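Local structure of Two-component system response regulator (Bacteroides fragilis, 2QR3) at residues A[10-13]-A[14-17]. The protein probably acts as a two-component response regulator that controls transcription, this chain being its N-terminal phosphoacceptor receiver domain. Sequence-based numbering, arbitrary orientation.
Sequences DDNK and GVLT
N12 OD1 is gripped by two amides at the start of helix 13-23, an N-cap in the acidic loop that follows strand 5-9 of this CheY-like receiver domain. G14 N donates to N12 OD1 at 2.8 Å, tilted 20° from the carbonyl plane, and V15 N reaches the same oxygen in a weak bond at 3.3 Å. Having CG anti to the backbone N (chi1 -179°) puts it beside the carbonyl carbon of N12, which brings OD1 to these first-turn amides, and N12 CG also rests 3.6 Å from V15 CG2. N12 O, for its part, makes the first i to i+4 bond of the helix, taking L16 N at 3.2 Å in the carbonyl plane. Two residues earlier, D10 closes an Asx turn, D10 OD1 receiving N12 N on its anti lone pair, so one acidic residue helps place the capping one. V15 crosses D10 at about a right angle and sets V15 CG1 3.5 Å from D10 OD2, the oxygen that forms a salt bridge with K109; D54, the predicted phosphorylation site, lies close by, consistent with an acidic phosphoacceptor pocket. L16 CD2 packs against D10 CB. One residue on from the cap, K13 O accepts T17 N and, from the opposite face of its plane, T17 OG1 at 3.1 Å.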
ATOM      1  N   ASP A  10       6.718  -1.511  -3.479  1.00 17.14           N
ATOM      2  CA  ASP A  10       7.900  -1.204  -2.641  1.00 18.44           C
ATOM      3  C   ASP A  10       9.166  -1.413  -3.475  1.00 19.60           C
ATOM      4  O   ASP A  10       9.210  -2.313  -4.325  1.00 19.78           O
ATOM      5  CB  ASP A  10       7.906  -2.106  -1.395  1.00 18.59           C
ATOM      6  CG  ASP A  10       8.744  -1.525  -0.236  1.00 21.37           C
ATOM      7  OD1 ASP A  10       9.992  -1.436  -0.367  1.00 22.90           O
ATOM      8  OD2 ASP A  10       8.163  -1.140   0.817  1.00 23.58           O
ATOM      9  N   ASP A  11      10.164  -0.563  -3.230  1.00 21.40           N
ATOM     10  CA  ASP A  11      11.473  -0.613  -3.895  1.00 22.40           C
ATOM     11  C   ASP A  11      12.313  -1.778  -3.383  1.00 22.93           C
ATOM     12  O   ASP A  11      13.264  -2.199  -4.056  1.00 24.27           O
ATOM     13  CB  ASP A  11      12.246   0.675  -3.604  1.00 23.17           C
ATOM     14  CG  ASP A  11      11.812   1.842  -4.486  1.00 27.96           C
ATOM     15  OD1 ASP A  11      11.149   1.603  -5.520  1.00 32.98           O
ATOM     16  OD2 ASP A  11      12.170   2.994  -4.134  1.00 34.11           O
ATOM     17  N   ASN A  12      11.974  -2.271  -2.194  1.00 20.94           N
ATOM     18  CA  ASN A  12      12.794  -3.252  -1.478  1.00 20.48           C
ATOM     19  C   ASN A  12      12.217  -4.634  -1.706  1.00 19.69           C
ATOM     20  O   ASN A  12      11.116  -4.953  -1.238  1.00 18.41           O
ATOM     21  CB  ASN A  12      12.870  -2.885   0.018  1.00 20.51           C
ATOM     22  CG  ASN A  12      13.736  -3.870   0.829  1.00 22.63           C
ATOM     23  OD1 ASN A  12      13.924  -5.022   0.437  1.00 20.56           O
ATOM     24  ND2 ASN A  12      14.243  -3.408   1.970  1.00 23.45           N
ATOM     25  N   LYS A  13      12.931  -5.450  -2.491  1.00 20.14           N
ATOM     26  CA  LYS A  13      12.390  -6.759  -2.874  1.00 19.78           C
ATOM     27  C   LYS A  13      12.185  -7.650  -1.664  1.00 18.17           C
ATOM     28  O   LYS A  13      11.280  -8.488  -1.656  1.00 17.36           O
ATOM     29  CB  LYS A  13      13.249  -7.436  -3.961  1.00 21.04           C
ATOM     30  CG  LYS A  13      12.967  -6.874  -5.381  1.00 26.37           C
ATOM     31  CD  LYS A  13      13.611  -5.520  -5.632  1.00 32.05           C
ATOM     32  CE  LYS A  13      12.922  -4.742  -6.725  1.00 34.89           C
ATOM     33  NZ  LYS A  13      13.579  -3.396  -6.823  1.00 34.57           N
ATOM     34  N   GLY A  14      12.985  -7.444  -0.617  1.00 17.32           N
ATOM     35  CA  GLY A  14      12.861  -8.267   0.603  1.00 16.90           C
ATOM     36  C   GLY A  14      11.576  -7.961   1.336  1.00 17.01           C
ATOM     37  O   GLY A  14      10.963  -8.838   1.941  1.00 15.97           O
ATOM     38  N   VAL A  15      11.167  -6.692   1.275  1.00 16.05           N
ATOM     39  CA  VAL A  15       9.905  -6.284   1.935  1.00 17.29           C
ATOM     40  C   VAL A  15       8.768  -6.971   1.194  1.00 17.53           C
ATOM     41  O   VAL A  15       7.872  -7.571   1.814  1.00 17.30           O
ATOM     42  CB  VAL A  15       9.766  -4.743   1.953  1.00 17.09           C
ATOM     43  CG1 VAL A  15       8.325  -4.293   2.297  1.00 17.31           C
ATOM     44  CG2 VAL A  15      10.773  -4.130   2.938  1.00 17.50           C
ATOM     45  N   LEU A  16       8.841  -6.957  -0.139  1.00 17.40           N
ATOM     46  CA  LEU A  16       7.836  -7.656  -0.955  1.00 17.20           C
ATOM     47  C   LEU A  16       7.772  -9.151  -0.641  1.00 17.85           C
ATOM     48  O   LEU A  16       6.694  -9.702  -0.452  1.00 18.69           O
ATOM     49  CB  LEU A  16       8.142  -7.451  -2.440  1.00 17.31           C
ATOM     50  CG  LEU A  16       8.077  -5.992  -2.905  1.00 15.88           C
ATOM     51  CD1 LEU A  16       8.393  -5.959  -4.390  1.00 19.09           C
ATOM     52  CD2 LEU A  16       6.661  -5.427  -2.592  1.00 16.89           C
ATOM     53  N   THR A  17       8.929  -9.798  -0.569  1.00 17.22           N
ATOM     54  CA  THR A  17       8.988 -11.206  -0.162  1.00 17.58           C
ATOM     55  C   THR A  17       8.300 -11.418   1.193  1.00 17.27           C
ATOM     56  O   THR A  17       7.465 -12.319   1.330  1.00 17.10           O
ATOM     57  CB  THR A  17      10.462 -11.709  -0.141  1.00 16.88           C
ATOM     58  OG1 THR A  17      11.014 -11.616  -1.464  1.00 17.43           O
ATOM     59  CG2 THR A  17      10.591 -13.155   0.350  1.00 18.70           C
TER